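PDB 1T6C: exopolyphosphatase from Aquifex aeolicus, which belongs to the Ppx/GppA phosphatase family and probably hydrolyses phosphoanhydride bonds in inorganic polyphosphate and guanosine pentaphosphate. Local coordinates for residues L195-E198 with L199-K203; V188-F191 with F192-L195. All blocks are in the same frame, centred on the assembly; numbering follows the deposited sequence. Where two conformers were deposited one is given.

Contact 1. Residues L195-E198 with L199-K203; sequences LEKE and LSKVK
Lys-201 reaches back over the last turn of helix 185-199 to pair with Glu-198, the two side chains running next to each other in the same direction. Its CB starts 3.5 Å from Glu-198 O, and CG, set beside the backbone N (chi1 -59°), passes 3.7 Å from Lys-197 O. From there the chain stays extended; CD stays near the same oxygen, CE is about equally far from Lys-197 O and Glu-198 OE2, and NZ closes a salt bridge of 2.9 Å to Glu-198 OE2. The ammonium meets that oxygen on its syn side, 30° out of the carboxylate plane, while the glutamate, bent at chi2 (-58°), folds to receive it. Lys-201 NZ also donates to a water that accepts from Lys-197 NZ, so the water sits between two like charges and probably eases their repulsion.

Here the helix runs out into the loop that leads to strand 208-212 in the second half of an actin-like fold. Leu-199 N still makes the regular bond to Leu-195 O, at 2.8 Å, whereas Lys-201 N makes a weak bond three residues back, to Glu-198 O. Between them Glu-196 O is gripped twice by Ser-200, by OG at 2.7 Å and by N at 3.1 Å, the two donors coming from opposite faces of the carbonyl plane. Glu-196 OE1 forms a salt bridge with Lys-283 of helix 274-288. On the buried side Leu-199 CD1 approaches Leu-195 CB to 4.4 Å, and Leu-199 and Val-202 both rest on Tyr-152 of strand 149-156 and Leu-166 of strand 159-166.

Contact 2. Residues V188-F191 with F192-L195; sequences VKRF and FEFL
Phe-191 and Phe-192, neighbours in sequence, form an edge-to-face pair in which the edge of Phe-191 is directed at the face of Phe-192, with ring centroids 4.9 Å apart and planes at 59°. Phe-191 CE2 comes within 3.7 Å of Phe-192 CE1. The two first torsions differ: Phe-191 CG is anti to its backbone N (chi1 160°) and Phe-192 CG anti to its carbonyl carbon (-77°), which brings the rings together although their CB atoms diverge round the helix. Leu-195 CD1 sits over one face of Phe-191 in a CH-pi contact, 3.9 Å from the ring centroid, and Val-188 CG1 lies 3.6 Å from Phe-192 CE2. With alanine in place of Phe-192, the edge of Phe-191 is likely to lose the ring face it points at, and Val-188 CG1 its aromatic neighbour.

Beneath these groups run regular helical bonds, among them Phe-192 N to Val-188 O at 2.9 Å. At the polar edge Glu-193 OE2 stands 3.5 Å from Lys-189 CE, but the charges join through a water that accepts from Lys-189 NZ and donates to Glu-193 OE2; the direct salt bridge of Lys-189 is to Glu-186.

The helix is thus amphipathic, Lys-189 and Glu-193 on its outer side and its apolar side turned to neighbouring helices. Both Phe-191 and Phe-192 meet Phe-248 of helix 241-251 and touch helix 274-288, while Phe-191 and Phe-194 lean on Leu-173 of helix 170-177.

How the contacts relate
Along the chain from the N terminus, contact 2 comes first, on the middle turns of helix 185-199, and contact 1 follows where that helix ends and the loop toward strand 208-212 begins. Both are local, and neither closes a long loop. They overlap only at Leu-195, so they follow one another along the helix and neither nest nor cross; their centres are 11 Å apart. Contact 2 packs the helix against helices 170-177, 241-251 and 274-288. Contact 1 retains helix 274-288 as a neighbour and adds strands 149-156 and 159-166, the former contributing Ser-149 and Glu-151 to the calcium site.

Contact 1. Residues L195-E198 with L199-K203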
ATOM      1  N   LEU A 195     -17.561  10.157  -0.871  1.00 10.07           N
ATOM      2  CA  LEU A 195     -16.405   9.992  -1.728  1.00 10.44           C
ATOM      3  C   LEU A 195     -16.438  11.033  -2.850  1.00 11.36           C
ATOM      4  O   LEU A 195     -15.399  11.558  -3.208  1.00 12.03           O
ATOM      5  CB  LEU A 195     -16.336   8.582  -2.288  1.00  9.98           C
ATOM      6  CG  LEU A 195     -15.889   7.472  -1.372  1.00 11.49           C
ATOM      7  CD1 LEU A 195     -15.933   6.159  -2.105  1.00 13.65           C
ATOM      8  CD2 LEU A 195     -14.497   7.745  -0.816  1.00 10.76           C
ATOM      9  N   GLU A 196     -17.624  11.412  -3.326  1.00 13.27           N
ATOM     10  CA  GLU A 196     -17.750  12.458  -4.363  1.00 14.84           C
ATOM     11  C   GLU A 196     -17.211  13.778  -3.796  1.00 15.39           C
ATOM     12  O   GLU A 196     -16.452  14.461  -4.461  1.00 15.73           O
ATOM     13  CB  GLU A 196     -19.226  12.596  -4.771  1.00 16.05           C
ATOM     14  CG  GLU A 196     -19.493  13.718  -5.766  1.00 23.88           C
ATOM     15  CD  GLU A 196     -19.593  13.232  -7.189  1.00 32.70           C
ATOM     16  OE1 GLU A 196     -20.315  12.225  -7.466  1.00 39.20           O
ATOM     17  OE2 GLU A 196     -18.947  13.874  -8.053  1.00 40.76           O
ATOM     18  N   LYS A 197     -17.579  14.097  -2.552  1.00 15.12           N
ATOM     19  CA  LYS A 197     -17.143  15.331  -1.854  1.00 16.49           C
ATOM     20  C   LYS A 197     -15.620  15.380  -1.740  1.00 17.02           C
ATOM     21  O   LYS A 197     -14.983  16.412  -2.054  1.00 17.92           O
ATOM     22  CB  LYS A 197     -17.759  15.422  -0.460  1.00 17.48           C
ATOM     23  CG  LYS A 197     -17.190  16.536   0.498  1.00 20.46           C
ATOM     24  CD  LYS A 197     -17.682  16.424   1.987  1.00 24.00           C
ATOM     25  CE  LYS A 197     -16.705  17.164   2.938  0.50 25.07           C
ATOM     26  NZ  LYS A 197     -17.176  18.429   3.563  0.50 25.11           N
ATOM     27  N   GLU A 198     -15.021  14.262  -1.357  1.00 15.06           N
ATOM     28  CA  GLU A 198     -13.575  14.228  -1.125  1.00 15.30           C
ATOM     29  C   GLU A 198     -12.785  14.111  -2.414  1.00 14.50           C
ATOM     30  O   GLU A 198     -11.772  14.804  -2.581  1.00 14.62           O
ATOM     31  CB  GLU A 198     -13.201  13.137  -0.116  0.65 15.68           C
ATOM     32  CG  GLU A 198     -13.792  13.372   1.272  0.65 16.60           C
ATOM     33  CD  GLU A 198     -13.394  14.713   1.904  0.65 19.00           C
ATOM     34  OE1 GLU A 198     -12.486  14.727   2.755  0.65 17.22           O
ATOM     35  OE2 GLU A 198     -14.019  15.754   1.584  0.65 20.09           O
ATOM     36  N   LEU A 199     -13.247  13.270  -3.339  1.00 13.95           N
ATOM     37  CA  LEU A 199     -12.469  12.992  -4.547  1.00 14.97           C
ATOM     38  C   LEU A 199     -12.558  14.109  -5.559  1.00 15.43           C
ATOM     39  O   LEU A 199     -11.667  14.272  -6.366  1.00 16.23           O
ATOM     40  CB  LEU A 199     -12.920  11.690  -5.210  0.66 15.30           C
ATOM     41  CG  LEU A 199     -12.504  10.459  -4.442  0.66 16.93           C
ATOM     42  CD1 LEU A 199     -13.060   9.206  -5.124  0.66 17.71           C
ATOM     43  CD2 LEU A 199     -10.988  10.412  -4.302  0.66 18.59           C
ATOM     44  N   SER A 200     -13.602  14.914  -5.492  1.00 16.74           N
ATOM     45  CA  SER A 200     -13.747  15.983  -6.474  1.00 17.38           C
ATOM     46  C   SER A 200     -12.611  16.988  -6.278  1.00 19.15           C
ATOM     47  O   SER A 200     -12.194  17.679  -7.219  1.00 21.40           O
ATOM     48  CB  SER A 200     -15.123  16.634  -6.348  0.50 17.93           C
ATOM     49  OG  SER A 200     -16.109  15.719  -6.795  0.50 18.56           O
ATOM     50  N   LYS A 201     -12.078  17.052  -5.073  1.00 19.38           N
ATOM     51  CA  LYS A 201     -10.981  17.965  -4.771  1.00 21.06           C
ATOM     52  C   LYS A 201      -9.627  17.535  -5.369  1.00 20.65           C
ATOM     53  O   LYS A 201      -8.720  18.373  -5.506  1.00 21.95           O
ATOM     54  CB  LYS A 201     -10.856  18.129  -3.258  1.00 21.52           C
ATOM     55  CG  LYS A 201     -12.113  18.672  -2.579  1.00 24.98           C
ATOM     56  CD  LYS A 201     -11.882  18.700  -1.051  1.00 30.02           C
ATOM     57  CE  LYS A 201     -13.137  18.969  -0.215  1.00 32.69           C
ATOM     58  NZ  LYS A 201     -12.976  18.440   1.206  1.00 34.43           N
ATOM     59  N   VAL A 202      -9.466  16.249  -5.692  1.00 18.93           N
ATOM     60  CA  VAL A 202      -8.223  15.770  -6.315  1.00 19.32           C
ATOM     61  C   VAL A 202      -8.287  15.577  -7.813  1.00 19.07           C
ATOM     62  O   VAL A 202      -7.273  15.265  -8.442  1.00 18.52           O
ATOM     63  CB  VAL A 202      -7.683  14.480  -5.651  1.00 20.06           C
ATOM     64  CG1 VAL A 202      -7.656  14.669  -4.140  1.00 22.49           C
ATOM     65  CG2 VAL A 202      -8.506  13.249  -6.029  1.00 21.05           C
ATOM     66  N   LYS A 203      -9.473  15.757  -8.385  1.00 18.72           N
ATOM     67  CA  LYS A 203      -9.689  15.561  -9.821  1.00 19.04           C
ATOM     68  C   LYS A 203      -8.732  16.438 -10.631  1.00 19.17           C
ATOM     69  O   LYS A 203      -8.617  17.626 -10.380  1.00 18.72           O
ATOM     70  CB  LYS A 203     -11.137  15.913 -10.204  0.50 19.43           C
ATOM     71  CG  LYS A 203     -11.330  16.146 -11.700  0.50 20.86           C
ATOM     72  CD  LYS A 203     -12.794  16.238 -12.064  0.50 22.29           C
ATOM     73  CE  LYS A 203     -13.004  16.013 -13.549  0.50 22.75           C
ATOM     74  NZ  LYS A 203     -14.416  16.279 -13.911  0.50 23.42           N
TER
HETATM   75  O   HOH W   1     -14.955  19.949   2.133  1.00 30.01           O

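Contact 2. Residues V188-F191 with F192-L195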
ATOM      1  N   VAL A 188     -24.812   2.690   1.228  1.00 10.47           N
ATOM      2  CA  VAL A 188     -23.938   2.764   0.056  1.00 10.20           C
ATOM      3  C   VAL A 188     -24.013   4.156  -0.604  1.00 10.14           C
ATOM      4  O   VAL A 188     -23.012   4.751  -0.992  1.00  9.96           O
ATOM      5  CB  VAL A 188     -24.292   1.638  -0.956  1.00 10.49           C
ATOM      6  CG1 VAL A 188     -23.630   1.866  -2.270  1.00 11.66           C
ATOM      7  CG2 VAL A 188     -23.886   0.284  -0.407  1.00 12.40           C
ATOM      8  N   LYS A 189     -25.214   4.705  -0.685  1.00 10.00           N
ATOM      9  CA  LYS A 189     -25.414   6.025  -1.277  1.00  9.83           C
ATOM     10  C   LYS A 189     -24.666   7.076  -0.481  1.00 10.44           C
ATOM     11  O   LYS A 189     -24.004   7.934  -1.050  1.00 10.50           O
ATOM     12  CB  LYS A 189     -26.909   6.331  -1.315  1.00 10.38           C
ATOM     13  CG  LYS A 189     -27.294   7.693  -1.787  1.00 12.59           C
ATOM     14  CD  LYS A 189     -28.643   8.134  -1.107  1.00 14.59           C
ATOM     15  CE  LYS A 189     -28.461   8.507   0.326  1.00 15.16           C
ATOM     16  NZ  LYS A 189     -29.737   9.061   0.917  1.00 16.48           N
ATOM     17  N   ARG A 190     -24.809   7.051   0.839  1.00 10.04           N
ATOM     18  CA  ARG A 190     -24.109   8.026   1.656  1.00 10.56           C
ATOM     19  C   ARG A 190     -22.574   7.940   1.512  1.00 10.54           C
ATOM     20  O   ARG A 190     -21.873   8.956   1.513  1.00 10.89           O
ATOM     21  CB  ARG A 190     -24.472   7.864   3.104  1.00 11.64           C
ATOM     22  CG  ARG A 190     -25.864   8.346   3.434  1.00 12.76           C
ATOM     23  CD  ARG A 190     -26.147   8.318   4.926  1.00 14.10           C
ATOM     24  NE  ARG A 190     -26.563   7.018   5.465  1.00 17.47           N
ATOM     25  CZ  ARG A 190     -27.796   6.540   5.382  1.00 17.34           C
ATOM     26  NH1 ARG A 190     -28.106   5.362   5.917  1.00 20.27           N
ATOM     27  NH2 ARG A 190     -28.726   7.221   4.759  1.00 17.87           N
ATOM     28  N   PHE A 191     -22.084   6.703   1.498  1.00 10.01           N
ATOM     29  CA  PHE A 191     -20.667   6.411   1.281  1.00  9.00           C
ATOM     30  C   PHE A 191     -20.208   7.056  -0.036  1.00  8.56           C
ATOM     31  O   PHE A 191     -19.195   7.765  -0.066  1.00  8.62           O
ATOM     32  CB  PHE A 191     -20.494   4.893   1.295  1.00  9.10           C
ATOM     33  CG  PHE A 191     -19.251   4.371   0.658  1.00 10.00           C
ATOM     34  CD1 PHE A 191     -18.051   4.349   1.347  1.00 10.47           C
ATOM     35  CD2 PHE A 191     -19.294   3.795  -0.616  1.00  9.29           C
ATOM     36  CE1 PHE A 191     -16.929   3.828   0.754  1.00  9.69           C
ATOM     37  CE2 PHE A 191     -18.174   3.247  -1.182  1.00  8.04           C
ATOM     38  CZ  PHE A 191     -16.997   3.270  -0.505  1.00 10.18           C
ATOM     39  N   PHE A 192     -20.954   6.855  -1.110  1.00  9.68           N
ATOM     40  CA  PHE A 192     -20.561   7.483  -2.372  1.00  9.95           C
ATOM     41  C   PHE A 192     -20.702   9.011  -2.391  1.00  9.99           C
ATOM     42  O   PHE A 192     -19.901   9.691  -3.041  1.00 11.52           O
ATOM     43  CB  PHE A 192     -21.303   6.837  -3.557  1.00  9.38           C
ATOM     44  CG  PHE A 192     -20.739   5.487  -3.979  1.00  9.67           C
ATOM     45  CD1 PHE A 192     -19.407   5.366  -4.333  1.00 10.91           C
ATOM     46  CD2 PHE A 192     -21.527   4.348  -4.042  1.00 11.32           C
ATOM     47  CE1 PHE A 192     -18.863   4.124  -4.734  1.00 13.36           C
ATOM     48  CE2 PHE A 192     -20.982   3.109  -4.427  1.00 11.73           C
ATOM     49  CZ  PHE A 192     -19.656   3.014  -4.770  1.00 12.32           C
ATOM     50  N   GLU A 193     -21.707   9.560  -1.728  1.00 10.62           N
ATOM     51  CA  GLU A 193     -21.817  11.001  -1.599  1.00 11.43           C
ATOM     52  C   GLU A 193     -20.555  11.559  -0.940  1.00 11.20           C
ATOM     53  O   GLU A 193     -20.047  12.620  -1.331  1.00 11.47           O
ATOM     54  CB  GLU A 193     -23.057  11.387  -0.782  1.00 12.83           C
ATOM     55  CG  GLU A 193     -24.395  11.104  -1.428  1.00 16.14           C
ATOM     56  CD  GLU A 193     -25.601  11.324  -0.489  1.00 18.67           C
ATOM     57  OE1 GLU A 193     -25.427  11.521   0.734  1.00 23.07           O
ATOM     58  OE2 GLU A 193     -26.746  11.310  -0.988  1.00 21.16           O
ATOM     59  N   PHE A 194     -20.078  10.880   0.105  1.00 10.82           N
ATOM     60  CA  PHE A 194     -18.886  11.323   0.808  1.00 10.38           C
ATOM     61  C   PHE A 194     -17.684  11.248  -0.123  1.00 10.55           C
ATOM     62  O   PHE A 194     -16.873  12.172  -0.181  1.00 10.58           O
ATOM     63  CB  PHE A 194     -18.654  10.490   2.080  1.00 10.63           C
ATOM     64  CG  PHE A 194     -17.272  10.637   2.625  1.00  9.82           C
ATOM     65  CD1 PHE A 194     -16.911  11.791   3.313  1.00 10.77           C
ATOM     66  CD2 PHE A 194     -16.310   9.688   2.383  1.00  9.92           C
ATOM     67  CE1 PHE A 194     -15.627  11.960   3.781  1.00 12.20           C
ATOM     68  CE2 PHE A 194     -15.009   9.856   2.841  1.00 11.33           C
ATOM     69  CZ  PHE A 194     -14.672  10.983   3.570  1.00 12.77           C
ATOM     70  N   LEU A 195     -17.561  10.157  -0.871  1.00 10.07           N
ATOM     71  CA  LEU A 195     -16.405   9.992  -1.728  1.00 10.44           C
ATOM     72  C   LEU A 195     -16.438  11.033  -2.850  1.00 11.36           C
ATOM     73  O   LEU A 195     -15.399  11.558  -3.208  1.00 12.03           O
ATOM     74  CB  LEU A 195     -16.336   8.582  -2.288  1.00  9.98           C
ATOM     75  CG  LEU A 195     -15.889   7.472  -1.372  1.00 11.49           C
ATOM     76  CD1 LEU A 195     -15.933   6.159  -2.105  1.00 13.65           C
ATOM     77  CD2 LEU A 195     -14.497   7.745  -0.816  1.00 10.76           C
TER
HETATM   78  O   HOH W   2     -29.357  11.696  -0.438  1.00 20.80           O